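Local coordinates for protein (2Z,6E)-hedycaryol synthase (Kitasatospora setae, PDB 4MC3) that catalyses the magnesium-dependent 1,11-cyclization of (2E,6E)-farnesyl diphosphate with water to (2Z,6E)-hedycaryol, releasing diphosphate, at residues 58-63 against 186-191; 190-195 against 292-297; 217-222 against 236-241; 11-16 against 301-306; 101-106 against 118-123. All coordinates share one frame; numbering follows the deposited sequence.

Interaction 1 (58-63 against 186-191); sequences YVWPRA and DLDELR
Trp60 and Asp188 pass each other in opposite directions, the indole and carboxylate planes only 28° apart. CB of Asp188 lies in the indole plane at the ring edge, and OD1 of Asp188 stands 3.7 Å from CD1 of Trp60. The six-membered ring meets Leu187, whose CD1 is 3.9 Å from CZ2 of Trp60. CG1 of Val59 lies over the centre of one indole face. NE1 of Trp60 gives its hydrogen bond to the carbonyl of Leu184, one turn before Asp188 on helix 181-188, which probably helps fix the rotation of the indole. In this all-helical class I terpene synthase fold, Trp60 is the first residue to leave helical geometry after helix 52-59 and begins a type I turn to Ala63, while 186-191 includes the end region of helix 181-188, with 3-10 geometry at 189-190. Arg191, bent at chi2 (91°, CD turned out of line about CB-CG), forms a side-on salt bridge with Asp188: NH2, 2.9 Å from OD2, uses the syn lone pair of that oxygen, while NE meets OD1 at 2.8 Å from above the carboxylate plane. CB of Arg62 sits over one guanidinium face, 3.6 Å from NH1 of Arg191, and CG of Arg191 packs 3.7 Å from CA of Ala63. The Arg62 guanidinium goes to Glu16 and Asp294. One water accepts from Arg62 N and donates to OD1 of Asp188, 2.9 Å away.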
# COMPACT_ATOMS: atom_id res chain seq x y z
N TYR A 58 -5.97 -8.19 6.45
CA TYR A 58 -5.93 -8.64 5.05
C TYR A 58 -4.59 -8.32 4.34
O TYR A 58 -4.19 -9.00 3.38
CB TYR A 58 -7.04 -8.04 4.20
CG TYR A 58 -8.41 -8.66 4.42
CD1 TYR A 58 -9.46 -7.93 4.89
CD2 TYR A 58 -8.61 -10.02 4.19
CE1 TYR A 58 -10.74 -8.52 5.05
CE2 TYR A 58 -9.84 -10.63 4.38
CZ TYR A 58 -10.91 -9.86 4.80
OH TYR A 58 -12.14 -10.47 4.98
N VAL A 59 -3.91 -7.28 4.80
CA VAL A 59 -2.58 -6.98 4.25
C VAL A 59 -1.50 -7.98 4.65
O VAL A 59 -0.66 -8.37 3.86
CB VAL A 59 -2.12 -5.52 4.61
CG1 VAL A 59 -0.71 -5.30 4.08
CG2 VAL A 59 -3.09 -4.49 4.06
N TRP A 60 -1.52 -8.35 5.95
CA TRP A 60 -0.54 -9.21 6.56
C TRP A 60 -1.18 -10.44 7.16
O TRP A 60 -1.03 -10.69 8.36
CB TRP A 60 0.29 -8.47 7.64
CG TRP A 60 0.96 -7.23 7.14
CD1 TRP A 60 2.05 -7.14 6.33
CD2 TRP A 60 0.59 -5.89 7.46
NE1 TRP A 60 2.35 -5.81 6.09
CE2 TRP A 60 1.46 -5.03 6.77
CE3 TRP A 60 -0.43 -5.33 8.25
CZ2 TRP A 60 1.37 -3.66 6.90
CZ3 TRP A 60 -0.54 -3.97 8.34
CH2 TRP A 60 0.36 -3.14 7.65
N PRO A 61 -1.86 -11.26 6.33
CA PRO A 61 -2.56 -12.44 6.90
C PRO A 61 -1.70 -13.45 7.59
O PRO A 61 -2.19 -14.18 8.44
CB PRO A 61 -3.28 -13.05 5.68
CG PRO A 61 -2.43 -12.58 4.50
CD PRO A 61 -2.07 -11.15 4.89
N ARG A 62 -0.41 -13.52 7.23
CA ARG A 62 0.52 -14.49 7.76
C ARG A 62 1.39 -13.98 8.91
O ARG A 62 2.27 -14.69 9.40
CB ARG A 62 1.42 -15.01 6.63
CG ARG A 62 0.53 -15.68 5.56
CD ARG A 62 1.35 -16.12 4.36
NE ARG A 62 0.49 -16.74 3.35
CZ ARG A 62 0.93 -17.55 2.37
NH1 ARG A 62 2.22 -17.81 2.28
NH2 ARG A 62 0.09 -18.11 1.51
N ALA A 63 1.22 -12.71 9.26
CA ALA A 63 2.07 -12.15 10.28
C ALA A 63 1.81 -12.70 11.67
O ALA A 63 0.67 -13.03 12.02
CB ALA A 63 1.84 -10.66 10.31
N ASP A 186 6.62 -3.82 2.35
CA ASP A 186 7.88 -3.76 3.07
C ASP A 186 7.73 -4.25 4.52
O ASP A 186 8.61 -4.93 5.07
CB ASP A 186 8.45 -2.33 3.08
CG ASP A 186 8.92 -1.84 1.72
OD1 ASP A 186 9.29 -2.63 0.85
OD2 ASP A 186 8.87 -0.58 1.56
N LEU A 187 6.66 -3.86 5.21
CA LEU A 187 6.43 -4.28 6.57
C LEU A 187 6.21 -5.78 6.72
O LEU A 187 6.46 -6.33 7.82
CB LEU A 187 5.29 -3.47 7.21
CG LEU A 187 5.52 -1.97 7.49
CD1 LEU A 187 4.28 -1.18 7.75
CD2 LEU A 187 6.53 -1.80 8.67
N ASP A 188 5.76 -6.46 5.66
CA ASP A 188 5.61 -7.90 5.71
C ASP A 188 6.95 -8.61 5.96
O ASP A 188 6.98 -9.72 6.49
CB ASP A 188 4.99 -8.43 4.43
CG ASP A 188 4.50 -9.89 4.54
OD1 ASP A 188 3.88 -10.22 5.56
OD2 ASP A 188 4.79 -10.69 3.60
N GLU A 189 8.08 -7.96 5.64
CA GLU A 189 9.37 -8.59 5.85
C GLU A 189 9.63 -8.83 7.35
O GLU A 189 10.41 -9.71 7.69
CB GLU A 189 10.49 -7.79 5.23
CG GLU A 189 10.40 -7.66 3.75
CD GLU A 189 11.69 -7.12 3.11
OE1 GLU A 189 12.80 -7.60 3.49
OE2 GLU A 189 11.60 -6.21 2.24
N LEU A 190 8.99 -8.07 8.23
CA LEU A 190 9.20 -8.21 9.65
C LEU A 190 8.75 -9.59 10.15
O LEU A 190 9.27 -10.06 11.18
CB LEU A 190 8.48 -7.12 10.41
CG LEU A 190 9.22 -5.79 10.55
CD1 LEU A 190 9.59 -5.10 9.30
CD2 LEU A 190 8.44 -4.79 11.35
N ARG A 191 7.83 -10.25 9.44
CA ARG A 191 7.35 -11.56 9.89
C ARG A 191 8.04 -12.74 9.23
O ARG A 191 7.81 -13.90 9.62
CB ARG A 191 5.84 -11.69 9.76
CG ARG A 191 5.25 -11.65 8.38
CD ARG A 191 5.11 -12.99 7.70
NE ARG A 191 4.75 -12.81 6.31
CZ ARG A 191 4.66 -13.77 5.41
NH1 ARG A 191 4.87 -15.05 5.78
NH2 ARG A 191 4.43 -13.48 4.16
O HOH W 1 1.39 -11.64 5.81
O HOH W 2 4.93 -16.40 8.38

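Interaction 2 (190-195 against 292-297); sequences LRLPIF and AVDYAA
Arg191 and Leu192 approach one side of helix 286-309 from an irregular loop, the nearest backbone pair being Leu192 and Tyr295 with CA atoms 7.7 Å apart. The Arg191 guanidinium forms an end-on salt bridge with Asp294, both terminal nitrogens converging on a single oxygen: NH1 of Arg191 is 2.8 Å from OD2 of Asp294, and NH2 of Arg191 is 3.1 Å from that same OD2. Asp294 has CG anti to its backbone N (chi1 -155°), which turns the carboxylate to Arg191. OD2 lies in the guanidinium plane, but the carboxylate is turned 75° against it, and both N-H groups come from the same face of the carboxylate, about 60° out of its plane. NH2 of Arg191 adds a weak bond to the carbonyl O of Asp294, 3.4 Å away. CD2 of Leu192 lies 3.6 Å above the guanidinium plane, over its centre, and also 4.1 Å from CB of Asp294. The other methyl, CD1 of Leu192, reaches CB of Tyr295 at 4.2 Å. A leucine in place of Arg191 would probably leave Asp294 OD2 with less positive charge around it, Arg62 remaining as a partner, and Asp188 without its charged partner. Farther along the loop, Ile194 touches Arg287, Ala288 and Ala291 of helix 286-309, and Phe195 meets Trp138 of helix 136-160 edge-to-face. On its other flank, helix 286-309 packs Ala292, Val293 and Ala296 against helix 250-282.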
# COMPACT_ATOMS: atom_id res chain seq x y z
N LEU A 190 8.99 -8.07 8.23
CA LEU A 190 9.20 -8.21 9.65
C LEU A 190 8.75 -9.59 10.15
O LEU A 190 9.27 -10.06 11.18
CB LEU A 190 8.48 -7.12 10.41
CG LEU A 190 9.22 -5.79 10.55
CD1 LEU A 190 9.59 -5.10 9.30
CD2 LEU A 190 8.44 -4.79 11.35
N ARG A 191 7.83 -10.25 9.44
CA ARG A 191 7.35 -11.56 9.89
C ARG A 191 8.04 -12.74 9.23
O ARG A 191 7.81 -13.90 9.62
CB ARG A 191 5.84 -11.69 9.76
CG ARG A 191 5.25 -11.65 8.38
CD ARG A 191 5.11 -12.99 7.70
NE ARG A 191 4.75 -12.81 6.31
CZ ARG A 191 4.66 -13.77 5.41
NH1 ARG A 191 4.87 -15.05 5.78
NH2 ARG A 191 4.43 -13.48 4.16
N LEU A 192 8.89 -12.48 8.26
CA LEU A 192 9.62 -13.53 7.56
C LEU A 192 10.78 -14.01 8.51
O LEU A 192 11.15 -13.31 9.42
CB LEU A 192 10.20 -12.97 6.26
CG LEU A 192 9.19 -12.44 5.22
CD1 LEU A 192 9.92 -11.84 4.05
CD2 LEU A 192 8.23 -13.52 4.78
N PRO A 193 11.29 -15.21 8.25
CA PRO A 193 12.45 -15.75 8.97
C PRO A 193 13.68 -14.89 8.79
O PRO A 193 14.48 -14.80 9.70
CB PRO A 193 12.65 -17.13 8.33
CG PRO A 193 11.28 -17.50 7.84
CD PRO A 193 10.72 -16.19 7.32
N ILE A 194 13.78 -14.18 7.68
CA ILE A 194 14.83 -13.22 7.51
C ILE A 194 14.32 -12.16 6.55
O ILE A 194 13.37 -12.40 5.77
CB ILE A 194 16.11 -13.84 6.95
CG1 ILE A 194 15.82 -14.47 5.58
CG2 ILE A 194 16.74 -14.75 8.03
CD1 ILE A 194 17.06 -15.03 4.97
N PHE A 195 14.95 -10.99 6.60
CA PHE A 195 14.67 -9.96 5.61
C PHE A 195 15.10 -10.42 4.22
O PHE A 195 16.09 -11.17 4.06
CB PHE A 195 15.31 -8.61 6.02
CG PHE A 195 14.65 -7.95 7.15
CD1 PHE A 195 13.80 -6.90 6.93
CD2 PHE A 195 14.82 -8.40 8.47
CE1 PHE A 195 13.12 -6.32 7.97
CE2 PHE A 195 14.17 -7.80 9.50
CZ PHE A 195 13.30 -6.77 9.26
N ALA A 292 11.62 -15.20 0.28
CA ALA A 292 11.20 -14.53 -0.93
C ALA A 292 9.90 -15.14 -1.50
O ALA A 292 9.00 -14.40 -1.95
CB ALA A 292 12.30 -14.57 -1.96
N VAL A 293 9.80 -16.47 -1.49
CA VAL A 293 8.57 -17.09 -2.00
C VAL A 293 7.33 -16.75 -1.14
O VAL A 293 6.22 -16.52 -1.68
CB VAL A 293 8.76 -18.62 -2.10
CG1 VAL A 293 7.44 -19.33 -2.40
CG2 VAL A 293 9.79 -18.89 -3.16
N ASP A 294 7.51 -16.71 0.17
CA ASP A 294 6.44 -16.40 1.10
C ASP A 294 6.02 -14.92 0.90
O ASP A 294 4.82 -14.60 0.93
CB ASP A 294 6.90 -16.67 2.54
CG ASP A 294 5.77 -16.96 3.53
OD1 ASP A 294 6.02 -17.71 4.51
OD2 ASP A 294 4.65 -16.45 3.42
N TYR A 295 7.00 -14.03 0.78
CA TYR A 295 6.68 -12.61 0.51
C TYR A 295 5.86 -12.47 -0.76
O TYR A 295 4.85 -11.78 -0.77
CB TYR A 295 7.98 -11.84 0.37
CG TYR A 295 7.93 -10.39 0.03
CD1 TYR A 295 7.92 -9.44 1.02
CD2 TYR A 295 7.96 -9.96 -1.27
CE1 TYR A 295 7.99 -8.09 0.71
CE2 TYR A 295 7.95 -8.62 -1.61
CZ TYR A 295 7.96 -7.68 -0.60
OH TYR A 295 8.07 -6.37 -0.97
N ALA A 296 6.25 -13.13 -1.84
CA ALA A 296 5.51 -13.04 -3.10
C ALA A 296 4.11 -13.67 -3.02
O ALA A 296 3.13 -13.16 -3.60
CB ALA A 296 6.30 -13.72 -4.20
N ALA A 297 3.96 -14.75 -2.27
CA ALA A 297 2.62 -15.30 -2.01
C ALA A 297 1.72 -14.36 -1.26
O ALA A 297 0.49 -14.33 -1.47
CB ALA A 297 2.69 -16.65 -1.28

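Interaction 3 (217-222 against 236-241); sequences IALVND and HNAVTI
Asp222, Ala238 and Asn237 carry most of the buried surface, and each of the last two gives Asp222 one hydrogen bond. The backbone N of Ala238 points at OD2 of Asp222, 2.9 Å away and nearly straight at 169°, arriving 45° out of the carboxylate plane. That OD2 also bonds Tyr171 OH, while OD1 of Asp222 forms a salt bridge with Arg175 and accepts from a water at 2.6 Å. Asn237, its CG anti to the backbone N (chi1 -177°), slides past Asp222 in the opposite direction, and its ND2 reaches the carbonyl O of Asp222 at 2.9 Å. The other end of the amide works as an N-cap: OD1 of Asn237 accepts from Val239 N, 2.9 Å away and in the carbonyl plane. An alanine at Asn237 would probably leave the Asp222 carbonyl without this donor and the first turn of helix 238-246 without its side-chain cap. Beside these polar links, CD2 of Leu219 presses tightly on CB of Ala238 at 3.5 Å. Asp222 is the second residue of the NSE motif, after Asn221, a magnesium ligand by similarity; through Arg175, a substrate-binding residue by similarity, the contact probably adjoins the diphosphate-binding end of a class I terpene synthase active site.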
# COMPACT_ATOMS: atom_id res chain seq x y z
N ILE A 217 -4.77 -3.83 -7.24
CA ILE A 217 -5.47 -3.39 -6.07
C ILE A 217 -5.98 -2.00 -6.27
O ILE A 217 -7.13 -1.67 -5.91
CB ILE A 217 -4.51 -3.53 -4.85
CG1 ILE A 217 -4.24 -5.01 -4.57
CG2 ILE A 217 -5.05 -2.83 -3.65
CD1 ILE A 217 -3.07 -5.28 -3.65
N ALA A 218 -5.13 -1.09 -6.75
CA ALA A 218 -5.54 0.30 -6.93
C ALA A 218 -6.60 0.50 -7.96
O ALA A 218 -7.52 1.33 -7.75
CB ALA A 218 -4.36 1.17 -7.28
N LEU A 219 -6.52 -0.24 -9.07
CA LEU A 219 -7.48 -0.08 -10.14
C LEU A 219 -8.85 -0.65 -9.72
O LEU A 219 -9.90 -0.08 -10.07
CB LEU A 219 -6.99 -0.75 -11.41
CG LEU A 219 -5.84 -0.02 -12.09
CD1 LEU A 219 -5.16 -0.89 -13.11
CD2 LEU A 219 -6.30 1.28 -12.72
N VAL A 220 -8.83 -1.75 -8.98
CA VAL A 220 -10.10 -2.28 -8.42
C VAL A 220 -10.68 -1.22 -7.48
O VAL A 220 -11.88 -0.91 -7.56
CB VAL A 220 -9.88 -3.64 -7.74
CG1 VAL A 220 -11.07 -4.02 -6.84
CG2 VAL A 220 -9.57 -4.67 -8.80
N ASN A 221 -9.85 -0.64 -6.60
CA ASN A 221 -10.25 0.48 -5.72
C ASN A 221 -10.87 1.62 -6.54
O ASN A 221 -11.91 2.12 -6.16
CB ASN A 221 -9.10 0.97 -4.82
CG ASN A 221 -9.44 2.19 -3.98
OD1 ASN A 221 -9.37 3.33 -4.45
ND2 ASN A 221 -9.77 1.97 -2.70
N ASP A 222 -10.28 1.97 -7.67
CA ASP A 222 -10.76 3.08 -8.49
C ASP A 222 -12.19 2.78 -8.97
O ASP A 222 -13.05 3.66 -8.97
CB ASP A 222 -9.85 3.34 -9.70
CG ASP A 222 -8.57 4.06 -9.37
OD1 ASP A 222 -8.26 4.33 -8.20
OD2 ASP A 222 -7.84 4.37 -10.35
N HIS A 236 -8.69 11.90 -9.93
CA HIS A 236 -7.52 11.03 -9.99
C HIS A 236 -7.98 9.60 -9.81
O HIS A 236 -7.83 8.99 -8.73
CB HIS A 236 -6.43 11.43 -8.98
CG HIS A 236 -5.81 12.75 -9.28
ND1 HIS A 236 -6.39 13.94 -8.91
CD2 HIS A 236 -4.69 13.07 -9.97
CE1 HIS A 236 -5.64 14.94 -9.34
NE2 HIS A 236 -4.60 14.44 -9.98
N ASN A 237 -8.47 9.06 -10.92
CA ASN A 237 -9.18 7.78 -10.95
C ASN A 237 -9.07 7.33 -12.39
O ASN A 237 -9.40 8.08 -13.31
CB ASN A 237 -10.61 7.96 -10.50
CG ASN A 237 -11.40 6.67 -10.43
OD1 ASN A 237 -11.60 5.99 -11.42
ND2 ASN A 237 -11.90 6.36 -9.23
N ALA A 238 -8.66 6.10 -12.59
CA ALA A 238 -8.42 5.60 -13.94
C ALA A 238 -9.71 5.61 -14.76
O ALA A 238 -9.68 5.81 -15.97
CB ALA A 238 -7.85 4.19 -13.89
N VAL A 239 -10.84 5.33 -14.13
CA VAL A 239 -12.11 5.33 -14.84
C VAL A 239 -12.38 6.70 -15.44
O VAL A 239 -12.65 6.86 -16.64
CB VAL A 239 -13.27 4.90 -13.95
CG1 VAL A 239 -14.57 4.99 -14.75
CG2 VAL A 239 -13.07 3.50 -13.43
N THR A 240 -12.29 7.69 -14.59
CA THR A 240 -12.51 9.08 -14.99
C THR A 240 -11.52 9.53 -16.06
O THR A 240 -11.89 10.24 -16.97
CB THR A 240 -12.41 9.99 -13.74
OG1 THR A 240 -13.35 9.48 -12.79
CG2 THR A 240 -12.71 11.43 -14.06
N ILE A 241 -10.25 9.18 -15.89
CA ILE A 241 -9.21 9.58 -16.80
C ILE A 241 -9.50 9.06 -18.22
O ILE A 241 -9.35 9.80 -19.20
CB ILE A 241 -7.83 9.13 -16.30
CG1 ILE A 241 -7.43 10.01 -15.09
CG2 ILE A 241 -6.80 9.21 -17.39
CD1 ILE A 241 -6.28 9.45 -14.25
O HOH W 3 -8.91 6.38 -6.68

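Interaction 4 (11-16 against 301-306); sequences VPFPLE and ANLSGQ
Ser304 holds OG anti to its carbonyl carbon (chi1 -71°) and Val11 places CG1 anti to its backbone N (chi1 -179°), which brings OG of Ser304 and CG1 of Val11 against each other. The irregular N-terminal loop here runs over helix 286-309, the last helix of the class I terpene synthase alpha fold, whose opposite flank carries Gln306 of the nerolidol pocket. OG of Ser304 donates to the carbonyl O of Phe13 at 2.7 Å, tilted 34° from the carbonyl plane, so the loop backbone is tied directly to a helix side chain. CG1 of Val11 packs 3.9 Å from CB of Leu303, the two side chains crossing at about a right angle. Phe13 offers its ring edge to Leu303, with CE2 of Phe13 4.3 Å from CD2 of Leu303, and Pro12 lies over one ring face. Phe13 also touches Leu265, Leu269 and Arg272 of helix 250-282. The carboxylate of Glu16 pairs with Arg62, while the backbone N of Glu16 donates to a water that lies 2.8 Å from the carbonyl O of Ala301. Farther along the helix, CD1 of Leu15 rests 3.6 Å from CA of Gly305.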
# COMPACT_ATOMS: atom_id res chain seq x y z
N VAL A 11 -10.16 -13.37 -8.77
CA VAL A 11 -8.76 -13.58 -8.44
C VAL A 11 -8.62 -15.01 -7.91
O VAL A 11 -9.39 -15.45 -7.06
CB VAL A 11 -8.29 -12.55 -7.35
CG1 VAL A 11 -6.86 -12.78 -7.05
CG2 VAL A 11 -8.49 -11.14 -7.87
N PRO A 12 -7.63 -15.76 -8.41
CA PRO A 12 -7.55 -17.20 -8.10
C PRO A 12 -6.95 -17.54 -6.74
O PRO A 12 -7.07 -18.68 -6.29
CB PRO A 12 -6.61 -17.73 -9.18
CG PRO A 12 -5.84 -16.57 -9.64
CD PRO A 12 -6.78 -15.41 -9.56
N PHE A 13 -6.31 -16.56 -6.11
CA PHE A 13 -5.54 -16.80 -4.91
C PHE A 13 -6.49 -16.93 -3.71
O PHE A 13 -7.49 -16.23 -3.62
CB PHE A 13 -4.55 -15.63 -4.69
CG PHE A 13 -3.71 -15.31 -5.91
CD1 PHE A 13 -2.85 -16.25 -6.48
CD2 PHE A 13 -3.83 -14.07 -6.53
CE1 PHE A 13 -2.12 -15.96 -7.64
CE2 PHE A 13 -3.09 -13.77 -7.67
CZ PHE A 13 -2.25 -14.72 -8.23
N PRO A 14 -6.16 -17.86 -2.77
CA PRO A 14 -7.03 -17.98 -1.62
C PRO A 14 -7.17 -16.68 -0.83
O PRO A 14 -6.22 -15.85 -0.79
CB PRO A 14 -6.38 -19.10 -0.79
CG PRO A 14 -5.58 -19.89 -1.77
CD PRO A 14 -5.10 -18.87 -2.79
N LEU A 15 -8.34 -16.51 -0.23
CA LEU A 15 -8.61 -15.40 0.65
C LEU A 15 -8.11 -15.76 2.05
O LEU A 15 -8.62 -16.65 2.67
CB LEU A 15 -10.10 -15.03 0.70
CG LEU A 15 -10.49 -13.93 1.67
CD1 LEU A 15 -9.89 -12.63 1.16
CD2 LEU A 15 -11.99 -13.78 1.79
N GLU A 16 -7.10 -15.03 2.53
CA GLU A 16 -6.45 -15.23 3.84
C GLU A 16 -6.65 -14.00 4.75
O GLU A 16 -6.67 -12.87 4.27
CB GLU A 16 -4.94 -15.45 3.67
CG GLU A 16 -4.57 -16.59 2.77
CD GLU A 16 -3.08 -16.77 2.61
OE1 GLU A 16 -2.25 -16.31 3.42
OE2 GLU A 16 -2.72 -17.50 1.69
N ALA A 301 -1.85 -12.91 -2.35
CA ALA A 301 -2.99 -12.97 -1.43
C ALA A 301 -3.67 -11.66 -1.36
O ALA A 301 -4.87 -11.61 -1.28
CB ALA A 301 -2.54 -13.40 -0.03
N ASN A 302 -2.90 -10.56 -1.33
CA ASN A 302 -3.52 -9.24 -1.20
C ASN A 302 -4.45 -8.87 -2.36
O ASN A 302 -5.37 -8.07 -2.17
CB ASN A 302 -2.42 -8.16 -1.05
CG ASN A 302 -2.06 -7.91 0.37
OD1 ASN A 302 -1.23 -8.66 0.99
ND2 ASN A 302 -2.69 -6.93 0.93
N LEU A 303 -4.20 -9.42 -3.55
CA LEU A 303 -5.18 -9.15 -4.64
C LEU A 303 -6.60 -9.67 -4.28
O LEU A 303 -7.60 -8.99 -4.49
CB LEU A 303 -4.70 -9.73 -5.95
CG LEU A 303 -3.67 -8.90 -6.74
CD1 LEU A 303 -2.31 -8.73 -6.07
CD2 LEU A 303 -3.51 -9.48 -8.14
N SER A 304 -6.68 -10.84 -3.64
CA SER A 304 -7.96 -11.37 -3.15
C SER A 304 -8.45 -10.63 -1.94
O SER A 304 -9.60 -10.23 -1.89
CB SER A 304 -7.83 -12.86 -2.81
OG SER A 304 -7.71 -13.59 -4.01
N GLY A 305 -7.55 -10.37 -0.95
CA GLY A 305 -8.01 -9.72 0.27
C GLY A 305 -8.51 -8.34 0.02
O GLY A 305 -9.51 -7.92 0.62
N GLN A 306 -7.81 -7.59 -0.83
CA GLN A 306 -8.21 -6.20 -1.00
C GLN A 306 -9.46 -6.10 -1.90
O GLN A 306 -10.24 -5.16 -1.78
CB GLN A 306 -7.07 -5.31 -1.51
CG GLN A 306 -5.83 -5.32 -0.63
CD GLN A 306 -6.10 -4.92 0.83
OE1 GLN A 306 -6.89 -4.08 1.08
NE2 GLN A 306 -5.35 -5.50 1.77
O HOH W 4 -6.05 -13.05 0.76

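Interaction 5 (101-106 against 118-123); sequences IDELRG and PTARAL
Leu104 meets both Ala120 and Leu123 through one methyl: CD2 of Leu104 lies 3.8 Å from CA of Ala120 and 3.8 Å from CD2 of Leu123. The two leucine side chains cross at about a right angle. Leu123 reaches over from its own helix with CG anti to the backbone N (chi1 175°), and its CD2 comes 3.5 Å from the carbonyl O of Leu104 and 3.9 Å from CB of Leu104. CB of Ala120 is also met by CD2 of Leu104 at 4.0 Å and by OE1 of the extended Glu103 at 3.9 Å. No hydrogen bond crosses between the segments; the contact is almost wholly packing. The short helix segments run in the same general direction, their N-to-C directions 25° apart and their axes 9.3 Å apart at closest, with CA atoms of Leu104 and Ala120 only 5.6 Å apart. Such side-by-side packing joins consecutive helices 95-107 and 118-131 within the all-helical class I terpene synthase fold. In the second shell, Leu123 also rests on Trp74 and Leu77 of helix 65-84, and Thr119 OG1 is hydrogen-bonded to Gln84 of the DDXXXE motif. On the other flank of helix 95-107, Ile101 packs on helix 136-160 at Leu150 and Tyr153, and Arg105 NH1 is hydrogen-bonded to Gln151.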
# COMPACT_ATOMS: atom_id res chain seq x y z
N ILE A 101 3.22 17.97 4.13
CA ILE A 101 3.93 16.77 3.62
C ILE A 101 5.42 16.89 3.93
O ILE A 101 6.07 15.92 4.39
CB ILE A 101 3.63 16.49 2.13
CG1 ILE A 101 2.17 16.05 1.86
CG2 ILE A 101 4.56 15.43 1.54
CD1 ILE A 101 1.70 14.83 2.65
N ASP A 102 5.98 18.08 3.76
CA ASP A 102 7.40 18.23 3.96
C ASP A 102 7.76 18.05 5.44
O ASP A 102 8.82 17.50 5.75
CB ASP A 102 7.89 19.59 3.46
CG ASP A 102 7.98 19.65 1.90
OD1 ASP A 102 7.82 18.60 1.19
OD2 ASP A 102 8.23 20.76 1.38
N GLU A 103 6.88 18.47 6.33
CA GLU A 103 7.09 18.31 7.77
C GLU A 103 7.07 16.81 8.12
O GLU A 103 7.92 16.35 8.86
CB GLU A 103 5.99 19.00 8.56
CG GLU A 103 6.21 18.82 10.06
CD GLU A 103 5.16 19.48 10.90
OE1 GLU A 103 3.96 19.19 10.70
OE2 GLU A 103 5.55 20.29 11.76
N LEU A 104 6.15 16.06 7.53
CA LEU A 104 6.10 14.61 7.77
C LEU A 104 7.36 13.91 7.23
O LEU A 104 7.99 13.07 7.90
CB LEU A 104 4.83 14.04 7.18
CG LEU A 104 3.53 14.44 7.89
CD1 LEU A 104 2.31 14.10 7.05
CD2 LEU A 104 3.39 13.82 9.27
N ARG A 105 7.73 14.23 6.00
CA ARG A 105 8.88 13.64 5.35
C ARG A 105 10.15 13.88 6.16
O ARG A 105 11.02 12.98 6.29
CB ARG A 105 9.05 14.22 3.95
CG ARG A 105 8.11 13.64 2.93
CD ARG A 105 8.32 14.31 1.58
NE ARG A 105 9.59 13.84 1.06
CZ ARG A 105 9.91 13.71 -0.20
NH1 ARG A 105 9.07 14.04 -1.17
NH2 ARG A 105 11.11 13.22 -0.48
N GLY A 106 10.25 15.09 6.68
CA GLY A 106 11.35 15.50 7.51
C GLY A 106 11.54 14.61 8.72
O GLY A 106 12.70 14.30 9.09
N PRO A 118 0.60 16.60 16.67
CA PRO A 118 0.61 15.27 17.27
C PRO A 118 0.79 14.16 16.22
O PRO A 118 1.32 13.12 16.49
CB PRO A 118 -0.77 15.16 17.95
CG PRO A 118 -1.56 16.36 17.51
CD PRO A 118 -0.55 17.41 17.14
N THR A 119 0.37 14.41 14.99
CA THR A 119 0.53 13.44 13.95
C THR A 119 2.01 13.33 13.51
O THR A 119 2.57 12.21 13.36
CB THR A 119 -0.36 13.80 12.79
OG1 THR A 119 -1.73 13.85 13.26
CG2 THR A 119 -0.24 12.77 11.76
N ALA A 120 2.68 14.44 13.31
CA ALA A 120 4.10 14.39 12.95
C ALA A 120 4.97 13.80 14.04
O ALA A 120 5.92 13.05 13.76
CB ALA A 120 4.59 15.76 12.53
N ARG A 121 4.69 14.18 15.28
CA ARG A 121 5.43 13.62 16.40
C ARG A 121 5.20 12.10 16.48
O ARG A 121 6.15 11.35 16.78
CB ARG A 121 5.06 14.38 17.67
CG ARG A 121 5.56 15.83 17.69
CD ARG A 121 5.56 16.44 19.10
NE ARG A 121 6.65 17.40 19.28
CZ ARG A 121 7.08 17.87 20.45
NH1 ARG A 121 6.53 17.48 21.60
NH2 ARG A 121 8.09 18.74 20.48
N ALA A 122 3.97 11.66 16.27
CA ALA A 122 3.68 10.23 16.24
C ALA A 122 4.44 9.52 15.13
O ALA A 122 4.97 8.41 15.36
CB ALA A 122 2.22 9.95 16.12
N LEU A 123 4.54 10.15 13.96
CA LEU A 123 5.28 9.53 12.86
C LEU A 123 6.75 9.38 13.22
O LEU A 123 7.37 8.32 12.99
CB LEU A 123 5.13 10.34 11.55
CG LEU A 123 5.95 9.86 10.37
CD1 LEU A 123 5.61 8.44 9.98
CD2 LEU A 123 5.71 10.76 9.15

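Overall arrangement
Starting from the N terminus, segment 11-16 is joined late in the chain to 301-306, so interaction 4 closes a loop that encloses all the others. Next, 58-63 pairs with 186-191 in interaction 1, and that loop contains interaction 5, a short closure between successive helices. Interaction 2 starts on the residues where interaction 1 ends, Leu190 and Arg191, and returns to helix 286-309, also used by interaction 4; within its loop lies interaction 3. Arg62 of interaction 1 pairs with Glu16 of interaction 4 and Asp294 of interaction 2. Interaction 3 meets interaction 4 through Ile217 packing on Gln306. Interaction 5 stands apart, its centre about 24 Å from that of interaction 1.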